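Local coordinates for probable cell division protein WhiA (Thermotoga maritima, PDB 3HYI) that probably binds DNA and takes part in cell division and chromosome segregation, joining a degenerate LAGLIDADG homing endonuclease domain to a C-terminal helix-turn-helix domain, at residues 34-39 and 117-122; 17-22 and 60-65. All coordinates share one frame; numbering follows the deposited sequence.

Contact 1: residues 34-39 and 117-122; sequences GFIKAR and GLFLSG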
# COMPACT_ATOMS: atom_id res chain seq x y z
N GLY A 34 14.17 18.30 15.69
CA GLY A 34 13.09 17.46 15.17
C GLY A 34 12.31 16.79 16.28
O GLY A 34 11.08 16.79 16.28
N PHE A 35 13.04 16.20 17.23
CA PHE A 35 12.44 15.63 18.45
C PHE A 35 11.70 16.71 19.24
O PHE A 35 10.57 16.49 19.68
CB PHE A 35 13.52 15.01 19.35
CG PHE A 35 13.86 13.58 19.02
CD1 PHE A 35 13.23 12.54 19.68
CD2 PHE A 35 14.85 13.28 18.09
CE1 PHE A 35 13.55 11.21 19.40
CE2 PHE A 35 15.18 11.96 17.80
CZ PHE A 35 14.53 10.92 18.46
N ILE A 36 12.35 17.85 19.43
CA ILE A 36 11.78 18.97 20.19
C ILE A 36 10.50 19.51 19.54
O ILE A 36 9.49 19.68 20.21
CB ILE A 36 12.79 20.13 20.36
CG1 ILE A 36 13.95 19.72 21.26
CG2 ILE A 36 12.10 21.37 20.94
CD1 ILE A 36 15.03 20.77 21.39
N LYS A 37 10.56 19.78 18.24
CA LYS A 37 9.41 20.31 17.51
C LYS A 37 8.22 19.34 17.51
O LYS A 37 7.07 19.76 17.67
CB LYS A 37 9.78 20.67 16.07
CG LYS A 37 10.71 21.88 15.91
CD LYS A 37 10.12 23.13 16.54
CE LYS A 37 10.79 24.39 15.99
NZ LYS A 37 10.49 25.59 16.82
N ALA A 38 8.50 18.06 17.34
CA ALA A 38 7.45 17.04 17.26
C ALA A 38 6.88 16.66 18.63
O ALA A 38 5.66 16.61 18.79
CB ALA A 38 7.98 15.79 16.55
N ARG A 39 7.75 16.38 19.59
CA ARG A 39 7.31 15.81 20.88
C ARG A 39 7.88 16.49 22.13
O ARG A 39 7.73 15.97 23.24
CB ARG A 39 7.63 14.31 20.90
CG ARG A 39 6.76 13.47 19.95
CD ARG A 39 5.28 13.55 20.32
NE ARG A 39 4.45 12.65 19.53
CZ ARG A 39 4.34 11.34 19.73
NH1 ARG A 39 5.03 10.74 20.69
NH2 ARG A 39 3.55 10.61 18.95
N GLY A 117 14.61 13.08 13.07
CA GLY A 117 14.07 13.42 14.39
C GLY A 117 12.56 13.50 14.40
O GLY A 117 11.91 12.96 15.30
N LEU A 118 11.99 14.19 13.41
CA LEU A 118 10.54 14.31 13.26
C LEU A 118 9.85 12.95 13.15
O LEU A 118 8.82 12.71 13.78
CB LEU A 118 10.18 15.14 12.02
CG LEU A 118 10.31 16.67 12.10
CD1 LEU A 118 9.90 17.29 10.77
CD2 LEU A 118 9.47 17.24 13.24
N PHE A 119 10.44 12.07 12.35
CA PHE A 119 9.88 10.76 12.08
C PHE A 119 9.98 9.81 13.27
O PHE A 119 9.02 9.13 13.61
CB PHE A 119 10.59 10.13 10.87
CG PHE A 119 10.11 8.75 10.55
CD1 PHE A 119 10.83 7.63 10.94
CD2 PHE A 119 8.92 8.56 9.86
CE1 PHE A 119 10.39 6.36 10.65
CE2 PHE A 119 8.46 7.28 9.56
CZ PHE A 119 9.20 6.18 9.95
N LEU A 120 11.16 9.76 13.89
CA LEU A 120 11.38 8.91 15.05
C LEU A 120 10.41 9.26 16.18
O LEU A 120 9.76 8.38 16.75
CB LEU A 120 12.82 9.01 15.55
CG LEU A 120 13.86 8.13 14.83
CD1 LEU A 120 15.25 8.57 15.21
CD2 LEU A 120 13.66 6.65 15.15
N SER A 121 10.32 10.55 16.49
CA SER A 121 9.56 11.01 17.65
C SER A 121 8.04 10.99 17.42
O SER A 121 7.30 10.42 18.23
CB SER A 121 10.01 12.42 18.05
OG SER A 121 9.81 13.36 17.01
N GLY A 122 7.59 11.60 16.33
CA GLY A 122 6.15 11.75 16.08
C GLY A 122 5.62 11.14 14.79
O GLY A 122 4.44 11.28 14.48

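Contact 2: residues 17-22 and 60-65; sequences LVNVPF and RRLLNL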
# COMPACT_ATOMS: atom_id res chain seq x y z
N LEU A 17 17.35 3.09 12.77
CA LEU A 17 17.83 4.47 12.88
C LEU A 17 18.53 4.81 14.19
O LEU A 17 19.12 5.88 14.31
CB LEU A 17 16.65 5.42 12.66
CG LEU A 17 15.91 5.25 11.33
CD1 LEU A 17 14.73 6.21 11.26
CD2 LEU A 17 16.85 5.46 10.15
N VAL A 18 18.47 3.91 15.17
CA VAL A 18 18.99 4.19 16.52
C VAL A 18 20.50 4.47 16.53
O VAL A 18 20.97 5.28 17.33
CB VAL A 18 18.66 3.03 17.50
CG1 VAL A 18 19.35 3.24 18.85
CG2 VAL A 18 17.16 2.92 17.70
N ASN A 19 21.25 3.82 15.64
CA ASN A 19 22.71 3.96 15.58
C ASN A 19 23.25 4.54 14.26
O ASN A 19 24.43 4.40 13.96
CB ASN A 19 23.37 2.60 15.85
CG ASN A 19 23.14 2.13 17.27
OD1 ASN A 19 23.53 2.79 18.23
ND2 ASN A 19 22.51 0.96 17.41
N VAL A 20 22.38 5.20 13.50
CA VAL A 20 22.81 5.95 12.31
C VAL A 20 23.87 6.99 12.73
O VAL A 20 23.78 7.55 13.81
CB VAL A 20 21.61 6.65 11.63
CG1 VAL A 20 22.06 7.75 10.66
CG2 VAL A 20 20.75 5.62 10.90
N PRO A 21 24.90 7.22 11.89
CA PRO A 21 25.96 8.17 12.25
C PRO A 21 25.51 9.57 12.70
O PRO A 21 24.43 10.04 12.32
CB PRO A 21 26.78 8.28 10.95
CG PRO A 21 26.57 6.99 10.27
CD PRO A 21 25.17 6.58 10.58
N PHE A 22 26.34 10.22 13.51
CA PHE A 22 26.14 11.61 13.91
C PHE A 22 27.07 12.46 13.04
O PHE A 22 28.26 12.58 13.32
CB PHE A 22 26.44 11.79 15.40
CG PHE A 22 25.77 10.77 16.27
CD1 PHE A 22 24.43 10.91 16.62
CD2 PHE A 22 26.47 9.67 16.73
CE1 PHE A 22 23.81 9.95 17.43
CE2 PHE A 22 25.86 8.72 17.54
CZ PHE A 22 24.53 8.86 17.88
N ARG A 60 15.80 5.71 22.64
CA ARG A 60 17.22 5.36 22.60
C ARG A 60 18.03 6.30 21.71
O ARG A 60 19.18 6.62 22.02
CB ARG A 60 17.40 3.93 22.11
CG ARG A 60 16.96 2.89 23.12
CD ARG A 60 17.52 1.53 22.78
NE ARG A 60 17.33 0.60 23.90
CZ ARG A 60 16.27 -0.17 24.08
NH1 ARG A 60 15.26 -0.17 23.23
NH2 ARG A 60 16.23 -0.97 25.15
N ARG A 61 17.45 6.73 20.59
CA ARG A 61 18.09 7.70 19.72
C ARG A 61 18.26 9.04 20.43
O ARG A 61 19.32 9.67 20.33
CB ARG A 61 17.27 7.90 18.44
CG ARG A 61 17.94 8.81 17.41
CD ARG A 61 19.22 8.20 16.88
NE ARG A 61 19.85 9.02 15.85
CZ ARG A 61 21.05 8.80 15.34
NH1 ARG A 61 21.78 7.77 15.75
NH2 ARG A 61 21.53 9.62 14.41
N LEU A 62 17.22 9.47 21.14
CA LEU A 62 17.27 10.72 21.91
C LEU A 62 18.39 10.68 22.94
O LEU A 62 19.10 11.67 23.13
CB LEU A 62 15.93 10.98 22.60
CG LEU A 62 15.80 12.29 23.38
CD1 LEU A 62 15.98 13.50 22.47
CD2 LEU A 62 14.45 12.36 24.11
N LEU A 63 18.54 9.54 23.61
CA LEU A 63 19.61 9.37 24.59
C LEU A 63 20.98 9.43 23.94
O LEU A 63 21.91 10.01 24.50
CB LEU A 63 19.44 8.06 25.38
CG LEU A 63 18.26 7.96 26.34
CD1 LEU A 63 18.32 6.64 27.11
CD2 LEU A 63 18.19 9.14 27.30
N ASN A 64 21.11 8.83 22.76
CA ASN A 64 22.37 8.86 22.02
C ASN A 64 22.75 10.26 21.54
O ASN A 64 23.93 10.61 21.50
CB ASN A 64 22.34 7.89 20.84
CG ASN A 64 22.28 6.42 21.27
OD1 ASN A 64 22.54 6.09 22.43
ND2 ASN A 64 21.96 5.54 20.33
N LEU A 65 21.75 11.06 21.16
CA LEU A 65 21.98 12.45 20.76
C LEU A 65 22.47 13.29 21.94
O LEU A 65 23.42 14.07 21.80
CB LEU A 65 20.70 13.07 20.18
CG LEU A 65 20.46 13.00 18.67
CD1 LEU A 65 21.26 11.90 18.01
CD2 LEU A 65 18.98 12.82 18.39

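Contact 1: residues 34-39 and 117-122
This is the buried crossing of the two LAGLIDADG helices, 25-39 and 108-122, at the heart of the degenerate homing endonuclease domain. The segments' axes approach to 7.5 Å and cross at -44°, an approach that small residues make possible. At G34 and G117 the lack of a side chain lets the two backbones meet directly, with CA atoms 4.2 Å apart. Farther along, S121 is a knob set among G34, F35, A38 and R39. Its OG, turned between the backbone N and the carbonyl carbon (chi1 60°), bonds back to G117 O at 2.7 Å, which satisfies the hydroxyl within its own helix and leaves CB to meet F35 CD1 at 3.6 Å. F35 lays one ring face over G117 O and brings CZ to L120 CB, while L118 CD2 fills the other flank against A38 CB (3.9 Å). R39, bent at chi2, spreads its guanidinium over S121 O, 3.3 Å above the plane, without a hydrogen bond; NH1 bonds instead to S52 O and H54 ND1. Helix 56-68 packs on F35, strand 48-53 touches F35 and S121, and strand 134-138 lies against L118.

Contact 2: residues 17-22 and 60-65
F22 lays its ring almost parallel to the guanidinium of R61, the planes 10° apart and CE1 3.3 Å above the guanidinium, offset toward its rim. The flat, delocalised cation suits this place because its two faces and its edge are all used. L17 O lies over the opposite face, and the edge is turned to the carbonyls of the loop. NH1 donates to V20 O at 2.8 Å, in the carbonyl plane and on a lone pair, and also to V18 O at 3.1 Å, which it meets from above the carbonyl plane. NH2 adds a weak bond to V20 O. The chain of R61 starts with CG anti to the backbone N (chi1 -175°) and bends at chi2, which carries the group off the helix and into the turn. A salt bridge from NE to E31 fixes the other end of the guanidinium and probably balances its charge.

V18 O takes a second bond, from N64 ND2 at 3.2 Å, arriving on the opposite face of the carbonyl. An asparagine one helical turn after R61 can thus grip the same oxygen, and the type I turn from L17 to V20 presents V18 O to both, and V20 O to R61. Apolar contacts flank the polar centre: V18 CG1 rests on R60 CB (3.9 Å), and the F22 ring edge meets L65 CD1 and N64 CB. The loop, between helices 9-16 and 25-39, is thereby tied to helix 56-68. Beyond it, helix 108-122 brings R116 and L120 against R61, while helix 25-39 lines L65 with E31 and F35.

Overall arrangement
Contacts 1 and 2 have centres 13 Å apart, both in the LAGLIDADG-like part of the chain, and they touch. L120 CD1 of contact 1 packs on R61 CG of contact 2 at 3.5 Å, and F35 lies against L62 and L65. Along the chain the segments alternate: 17-22, 34-39, 60-65, 117-122. Contact 1 joins the helices that lead into the two antiparallel four-stranded sheets, and so couples the two halves of the endonuclease-like fold; contact 2 fastens the loop between helices 9-16 and 25-39 to helix 56-68 of the first half. Together they form one continuous packed region, well away from the C-terminal helix-turn-helix domain.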